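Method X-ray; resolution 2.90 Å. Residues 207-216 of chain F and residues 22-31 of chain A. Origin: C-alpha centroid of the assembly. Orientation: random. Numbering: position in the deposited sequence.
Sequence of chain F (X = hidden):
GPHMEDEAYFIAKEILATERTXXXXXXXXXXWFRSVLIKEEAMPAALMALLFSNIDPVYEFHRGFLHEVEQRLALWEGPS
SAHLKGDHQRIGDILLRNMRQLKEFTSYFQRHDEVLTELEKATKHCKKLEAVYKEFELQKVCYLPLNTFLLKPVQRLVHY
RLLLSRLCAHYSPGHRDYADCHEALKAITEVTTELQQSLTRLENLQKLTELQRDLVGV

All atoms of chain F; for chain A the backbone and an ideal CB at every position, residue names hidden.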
ATOM      1  N   LYS F 207      -5.116 -20.349  -9.676  1.00 61.50           N
ATOM      2  CA  LYS F 207      -5.573 -19.349  -8.704  1.00 63.61           C
ATOM      3  C   LYS F 207      -4.432 -18.423  -8.345  1.00 67.72           C
ATOM      4  O   LYS F 207      -4.596 -17.201  -8.305  1.00 65.61           O
ATOM      5  CB  LYS F 207      -6.106 -19.974  -7.408  1.00 65.59           C
ATOM      6  CG  LYS F 207      -7.623 -20.027  -7.252  1.00 60.51           C
ATOM      7  CD  LYS F 207      -8.246 -18.705  -6.966  1.00 65.35           C
ATOM      8  CE  LYS F 207      -9.764 -18.770  -7.194  1.00 85.60           C
ATOM      9  NZ  LYS F 207     -10.227 -18.221  -8.538  1.00 98.05           N
ATOM     10  N   LEU F 208      -3.272 -19.008  -8.085  1.00 63.19           N
ATOM     11  CA  LEU F 208      -2.148 -18.212  -7.650  1.00 58.51           C
ATOM     12  C   LEU F 208      -1.764 -17.168  -8.679  1.00 64.11           C
ATOM     13  O   LEU F 208      -1.658 -15.983  -8.352  1.00 62.61           O
ATOM     14  CB  LEU F 208      -0.944 -19.082  -7.319  1.00 59.91           C
ATOM     15  CG  LEU F 208       0.253 -18.248  -6.871  1.00 61.96           C
ATOM     16  CD1 LEU F 208      -0.139 -17.275  -5.726  1.00 63.01           C
ATOM     17  CD2 LEU F 208       1.395 -19.127  -6.467  1.00 63.69           C
ATOM     18  N   THR F 209      -1.560 -17.583  -9.928  1.00 62.48           N
ATOM     19  CA  THR F 209      -1.128 -16.596 -10.918  1.00 77.59           C
ATOM     20  C   THR F 209      -2.194 -15.517 -11.192  1.00 82.12           C
ATOM     21  O   THR F 209      -1.846 -14.393 -11.543  1.00 83.52           O
ATOM     22  CB  THR F 209      -0.631 -17.223 -12.232  1.00 67.57           C
ATOM     23  OG1 THR F 209      -1.759 -17.641 -12.979  1.00 65.05           O
ATOM     24  CG2 THR F 209       0.279 -18.416 -11.963  1.00 67.86           C
ATOM     25  N   GLU F 210      -3.472 -15.854 -11.011  1.00 55.37           N
ATOM     26  CA  GLU F 210      -4.563 -14.885 -11.145  1.00 57.82           C
ATOM     27  C   GLU F 210      -4.611 -13.916  -9.961  1.00 60.57           C
ATOM     28  O   GLU F 210      -4.672 -12.698 -10.131  1.00 62.53           O
ATOM     29  CB  GLU F 210      -5.903 -15.611 -11.277  1.00 62.83           C
ATOM     30  CG  GLU F 210      -7.136 -14.719 -11.280  1.00 76.00           C
ATOM     31  CD  GLU F 210      -8.456 -15.511 -11.299  1.00 98.86           C
ATOM     32  OE1 GLU F 210      -9.437 -15.001 -11.882  1.00107.25           O
ATOM     33  OE2 GLU F 210      -8.529 -16.629 -10.726  1.00103.59           O
ATOM     34  N   LEU F 211      -4.568 -14.477  -8.760  1.00 59.98           N
ATOM     35  CA  LEU F 211      -4.618 -13.701  -7.540  1.00 63.66           C
ATOM     36  C   LEU F 211      -3.464 -12.745  -7.386  1.00 71.67           C
ATOM     37  O   LEU F 211      -3.590 -11.719  -6.710  1.00 83.65           O
ATOM     38  CB  LEU F 211      -4.624 -14.635  -6.340  1.00 65.38           C
ATOM     39  CG  LEU F 211      -5.955 -15.319  -6.122  1.00 58.19           C
ATOM     40  CD1 LEU F 211      -5.838 -16.268  -4.961  1.00 59.21           C
ATOM     41  CD2 LEU F 211      -6.961 -14.241  -5.873  1.00 58.48           C
ATOM     42  N   GLN F 212      -2.330 -13.089  -7.983  1.00 70.33           N
ATOM     43  CA  GLN F 212      -1.098 -12.344  -7.749  1.00 75.89           C
ATOM     44  C   GLN F 212      -1.091 -11.077  -8.592  1.00 79.02           C
ATOM     45  O   GLN F 212      -0.411 -10.101  -8.260  1.00 80.27           O
ATOM     46  CB  GLN F 212       0.092 -13.226  -8.092  1.00 77.16           C
ATOM     47  CG  GLN F 212       1.293 -13.075  -7.182  1.00 80.35           C
ATOM     48  CD  GLN F 212       2.217 -14.287  -7.302  1.00 91.53           C
ATOM     49  OE1 GLN F 212       2.026 -15.150  -8.182  1.00 85.01           O
ATOM     50  NE2 GLN F 212       3.216 -14.365  -6.415  1.00 97.81           N
ATOM     51  N   ARG F 213      -1.860 -11.123  -9.681  1.00 61.09           N
ATOM     52  CA  ARG F 213      -2.129  -9.982 -10.546  1.00 65.94           C
ATOM     53  C   ARG F 213      -3.243  -9.076  -9.985  1.00 71.29           C
ATOM     54  O   ARG F 213      -3.604  -8.079 -10.603  1.00 79.49           O
ATOM     55  CB  ARG F 213      -2.539 -10.462 -11.941  1.00 59.74           C
ATOM     56  CG  ARG F 213      -1.495 -11.335 -12.692  1.00 87.40           C
ATOM     57  CD  ARG F 213      -1.983 -11.802 -14.091  1.00 89.73           C
ATOM     58  NE  ARG F 213      -1.147 -11.265 -15.171  1.00110.76           N
ATOM     59  CZ  ARG F 213      -1.393 -10.129 -15.832  1.00128.96           C
ATOM     60  NH1 ARG F 213      -0.563  -9.720 -16.791  1.00137.95           N
ATOM     61  NH2 ARG F 213      -2.466  -9.396 -15.539  1.00129.18           N
ATOM     62  N   ASP F 214      -3.792  -9.441  -8.828  1.00 73.38           N
ATOM     63  CA  ASP F 214      -4.926  -8.740  -8.241  1.00 75.12           C
ATOM     64  C   ASP F 214      -4.778  -8.615  -6.740  1.00 82.26           C
ATOM     65  O   ASP F 214      -5.600  -9.118  -5.980  1.00 88.76           O
ATOM     66  CB  ASP F 214      -6.240  -9.464  -8.552  1.00 60.03           C
ATOM     67  CG  ASP F 214      -7.474  -8.574  -8.340  1.00 86.73           C
ATOM     68  OD1 ASP F 214      -7.350  -7.322  -8.203  1.00 82.85           O
ATOM     69  OD2 ASP F 214      -8.584  -9.147  -8.325  1.00 90.07           O
ATOM     70  N   LEU F 215      -3.727  -7.957  -6.299  1.00 65.15           N
ATOM     71  CA  LEU F 215      -3.597  -7.725  -4.886  1.00 66.87           C
ATOM     72  C   LEU F 215      -4.451  -6.532  -4.503  1.00 67.92           C
ATOM     73  O   LEU F 215      -4.600  -5.580  -5.276  1.00 71.62           O
ATOM     74  CB  LEU F 215      -2.140  -7.514  -4.500  1.00 68.77           C
ATOM     75  CG  LEU F 215      -1.245  -8.692  -4.855  1.00 68.10           C
ATOM     76  CD1 LEU F 215       0.103  -8.454  -4.250  1.00 70.46           C
ATOM     77  CD2 LEU F 215      -1.832 -10.035  -4.377  1.00 66.81           C
ATOM     78  N   VAL F 216      -5.039  -6.599  -3.323  1.00 68.75           N
ATOM     79  CA  VAL F 216      -5.874  -5.535  -2.866  1.00 69.99           C
ATOM     80  C   VAL F 216      -4.931  -4.414  -2.520  1.00 72.33           C
ATOM     81  O   VAL F 216      -5.091  -3.310  -3.011  1.00 80.80           O
ATOM     82  CB  VAL F 216      -6.634  -5.965  -1.626  1.00 73.92           C
ATOM     83  CG1 VAL F 216      -5.675  -6.145  -0.478  1.00 72.47           C
ATOM     84  CG2 VAL F 216      -7.642  -4.938  -1.257  1.00 71.89           C
TER
ATOM     85  N   UNK A  22      -7.757  -6.425   6.700  1.00 50.13           N
ATOM     86  CA  UNK A  22      -8.073  -7.828   6.915  1.00 46.73           C
ATOM     87  C   UNK A  22      -7.813  -8.559   5.615  1.00 53.96           C
ATOM     88  O   UNK A  22      -7.343  -9.699   5.618  1.00 60.64           O
ATOM     89  CB  UNK A  22      -9.517  -8.019   7.383  1.00 46.73           C
ATOM     90  N   UNK A  23      -8.071  -7.871   4.504  1.00 46.19           N
ATOM     91  CA  UNK A  23      -7.822  -8.421   3.175  1.00 40.87           C
ATOM     92  C   UNK A  23      -6.345  -8.682   2.919  1.00 50.30           C
ATOM     93  O   UNK A  23      -5.970  -9.784   2.509  1.00 60.98           O
ATOM     94  CB  UNK A  23      -8.367  -7.471   2.107  1.00 40.87           C
ATOM     95  N   UNK A  24      -5.508  -7.682   3.178  1.00 49.96           N
ATOM     96  CA  UNK A  24      -4.069  -7.853   3.114  1.00 42.83           C
ATOM     97  C   UNK A  24      -3.614  -9.036   4.009  1.00 54.21           C
ATOM     98  O   UNK A  24      -2.658  -9.732   3.680  1.00 58.39           O
ATOM     99  CB  UNK A  24      -3.372  -6.558   3.536  1.00 42.83           C
ATOM    100  N   UNK A  25      -4.301  -9.262   5.129  1.00 49.01           N
ATOM    101  CA  UNK A  25      -3.966 -10.368   6.026  1.00 48.04           C
ATOM    102  C   UNK A  25      -4.302 -11.708   5.372  1.00 48.95           C
ATOM    103  O   UNK A  25      -3.493 -12.634   5.400  1.00 50.78           O
ATOM    104  CB  UNK A  25      -4.709 -10.225   7.356  1.00 48.04           C
ATOM    105  N   UNK A  26      -5.478 -11.804   4.762  1.00 38.86           N
ATOM    106  CA  UNK A  26      -5.803 -12.974   3.970  1.00 43.53           C
ATOM    107  C   UNK A  26      -4.772 -13.235   2.864  1.00 52.46           C
ATOM    108  O   UNK A  26      -4.461 -14.386   2.553  1.00 56.48           O
ATOM    109  CB  UNK A  26      -7.196 -12.810   3.358  1.00 43.53           C
ATOM    110  N   UNK A  27      -4.241 -12.177   2.259  1.00 43.61           N
ATOM    111  CA  UNK A  27      -3.259 -12.388   1.190  1.00 47.66           C
ATOM    112  C   UNK A  27      -1.978 -13.104   1.664  1.00 46.97           C
ATOM    113  O   UNK A  27      -1.304 -13.740   0.864  1.00 54.83           O
ATOM    114  CB  UNK A  27      -2.886 -11.039   0.573  1.00 47.66           C
ATOM    115  N   UNK A  28      -1.661 -13.012   2.952  1.00 39.89           N
ATOM    116  CA  UNK A  28      -0.557 -13.777   3.508  1.00 55.89           C
ATOM    117  C   UNK A  28      -0.774 -15.254   3.226  1.00 63.11           C
ATOM    118  O   UNK A  28       0.162 -15.981   2.904  1.00 64.35           O
ATOM    119  CB  UNK A  28      -0.418 -13.526   5.011  1.00 55.89           C
ATOM    120  N   UNK A  29      -2.019 -15.698   3.337  1.00 56.84           N
ATOM    121  CA  UNK A  29      -2.336 -17.096   3.068  1.00 49.30           C
ATOM    122  C   UNK A  29      -2.581 -17.365   1.602  1.00 48.90           C
ATOM    123  O   UNK A  29      -1.969 -18.255   1.025  1.00 58.49           O
ATOM    124  CB  UNK A  29      -3.563 -17.522   3.876  1.00 49.30           C
ATOM    125  N   UNK A  30      -3.492 -16.598   1.010  1.00 46.04           N
ATOM    126  CA  UNK A  30      -3.970 -16.883  -0.338  1.00 48.91           C
ATOM    127  C   UNK A  30      -2.914 -16.703  -1.413  1.00 51.19           C
ATOM    128  O   UNK A  30      -2.942 -17.395  -2.435  1.00 55.73           O
ATOM    129  CB  UNK A  30      -5.168 -15.987  -0.657  1.00 48.91           C
ATOM    130  N   UNK A  31      -1.986 -15.783  -1.177  1.00 43.50           N
ATOM    131  CA  UNK A  31      -0.955 -15.519  -2.148  1.00 45.05           C
ATOM    132  C   UNK A  31       0.416 -15.977  -1.688  1.00 53.05           C
ATOM    133  O   UNK A  31       1.036 -16.817  -2.327  1.00 66.31           O
ATOM    134  CB  UNK A  31      -0.921 -14.024  -2.472  1.00 45.05           C
TER

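Chain A 22-31 is helical throughout, and its axis runs at 148° to that of helix 207-212 of chain F. After that helix, chain F continues as loop past the earlier turns of chain A.

Position 22 has nothing of chain F within 5.5 Å of its ideal CB. Chain F sets no preference here. It is Tyr A22, which makes no contact here.

Position 23 points toward chain F, and its ideal CB lies 4.0 Å from Val F216 CG1. An apolar residue suits this methyl, though alanine would already touch it. It is Leu A23; its CB packs on Val F216 CG1 at 4.0 Å.

Position 24 points sideways, with its ideal CB 4.6 Å from Val F216 CG1. A long, flexible chain or a small apolar one would serve. It is Lys A24. Its CG lies 3.8 Å from Val F216 CG1, so the aliphatic part of the chain makes the contact.

Positions 25 and 26 are out of reach of chain F, which therefore sets no preference. They are Asp A25 and Leu A26.

Position 27 points toward chain F, and its ideal CB is 5.2 Å from Leu F215 CD2. The backbone N of Val F216 lies farther out and offers a donor. A side chain with an acceptor at its end would suit, such as glutamate or glutamine; an apolar one could pack on the leucine but would leave the donor unanswered. It is Glu A27. With chi1 m and chi2 t, the chain extends far enough for Val F216 N to donate to Glu A27 OE2 at 2.8 Å. The N-H...O angle of 167° is nearly straight. This is the one hydrogen bond between the stretches. The carboxylate also lies against carbon, with Leu F215 CB 3.7 Å from Glu A27 OE1.

Positions 28 and 29 are again out of reach. They are Val A28 and Ile A29.

Position 30 points sideways, with its ideal CB 4.4 Å from Leu F211 CD1. A small or beta-branched residue would suit. It is Thr A30. Its CB is 4.3 Å from Leu F211 CD1, and its OG1 makes a weak hydrogen bond to Leu A26 O at 3.4 Å.

Position 31 points sideways, but Leu F208, Gln F212 and Leu F215 all come within 5.5 Å of its ideal CB. A compact apolar residue fits, with valine or isoleucine both plausible. It is Val A31. Its CG2 lies 3.9 Å from both Leu F211 CB and Leu F215 CD2, while its CG1 is 4.0 Å from Gln F212 CG.

Chain A 22-31: YLKDLEVITV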
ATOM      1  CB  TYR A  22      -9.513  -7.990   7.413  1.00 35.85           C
ATOM      2  CG  TYR A  22     -10.157  -9.327   7.176  1.00 37.22           C
ATOM      3  CD1 TYR A  22      -9.835 -10.421   7.949  1.00 43.10           C
ATOM      4  CD2 TYR A  22     -11.115  -9.487   6.190  1.00 43.57           C
ATOM      5  CE1 TYR A  22     -10.435 -11.650   7.728  1.00 52.59           C
ATOM      6  CE2 TYR A  22     -11.718 -10.703   5.960  1.00 43.42           C
ATOM      7  CZ  TYR A  22     -11.373 -11.779   6.729  1.00 54.98           C
ATOM      8  OH  TYR A  22     -11.983 -12.987   6.512  1.00 70.25           O
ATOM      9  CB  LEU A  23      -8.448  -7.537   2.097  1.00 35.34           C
ATOM     10  CG  LEU A  23      -9.922  -7.917   1.942  1.00 44.73           C
ATOM     11  CD1 LEU A  23     -10.706  -6.838   1.291  1.00 44.93           C
ATOM     12  CD2 LEU A  23     -10.084  -9.209   1.172  1.00 46.91           C
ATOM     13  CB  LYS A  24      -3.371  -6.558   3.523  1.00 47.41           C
ATOM     14  CG  LYS A  24      -3.324  -5.468   2.455  1.00 68.77           C
ATOM     15  CD  LYS A  24      -1.868  -5.164   2.023  1.00 94.55           C
ATOM     16  CE  LYS A  24      -1.782  -4.501   0.629  1.00111.32           C
ATOM     17  NZ  LYS A  24      -2.295  -3.088   0.596  1.00115.25           N
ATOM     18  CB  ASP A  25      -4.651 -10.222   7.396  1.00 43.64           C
ATOM     19  CG  ASP A  25      -3.978  -9.175   8.284  1.00 62.19           C
ATOM     20  OD1 ASP A  25      -2.793  -8.853   8.018  1.00 67.24           O
ATOM     21  OD2 ASP A  25      -4.625  -8.683   9.250  1.00 65.02           O
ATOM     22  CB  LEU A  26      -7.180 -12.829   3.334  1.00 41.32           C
ATOM     23  CG  LEU A  26      -8.369 -12.839   4.284  1.00 46.09           C
ATOM     24  CD1 LEU A  26      -9.658 -12.951   3.465  1.00 43.59           C
ATOM     25  CD2 LEU A  26      -8.239 -13.960   5.347  1.00 39.90           C
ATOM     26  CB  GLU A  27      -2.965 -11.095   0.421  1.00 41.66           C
ATOM     27  CG  GLU A  27      -4.215 -10.538  -0.230  1.00 42.32           C
ATOM     28  CD  GLU A  27      -3.994  -9.323  -1.117  1.00 55.60           C
ATOM     29  OE1 GLU A  27      -2.946  -8.628  -1.031  1.00 60.93           O
ATOM     30  OE2 GLU A  27      -4.921  -9.071  -1.910  1.00 61.12           O
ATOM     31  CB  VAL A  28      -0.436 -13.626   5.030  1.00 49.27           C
ATOM     32  CG1 VAL A  28       0.711 -14.489   5.538  1.00 51.19           C
ATOM     33  CG2 VAL A  28      -0.210 -12.191   5.404  1.00 39.12           C
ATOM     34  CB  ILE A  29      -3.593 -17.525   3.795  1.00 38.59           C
ATOM     35  CG1 ILE A  29      -3.384 -17.439   5.297  1.00 40.67           C
ATOM     36  CG2 ILE A  29      -3.988 -18.918   3.379  1.00 39.88           C
ATOM     37  CD1 ILE A  29      -4.712 -17.419   6.044  1.00 49.78           C
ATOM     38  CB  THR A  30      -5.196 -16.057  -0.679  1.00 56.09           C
ATOM     39  OG1 THR A  30      -4.834 -14.675  -0.863  1.00 65.91           O
ATOM     40  CG2 THR A  30      -6.177 -16.184   0.436  1.00 55.11           C
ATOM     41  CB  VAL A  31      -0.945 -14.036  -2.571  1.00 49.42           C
ATOM     42  CG1 VAL A  31       0.313 -13.687  -3.359  1.00 52.85           C
ATOM     43  CG2 VAL A  31      -2.128 -13.763  -3.427  1.00 51.93           C
TER
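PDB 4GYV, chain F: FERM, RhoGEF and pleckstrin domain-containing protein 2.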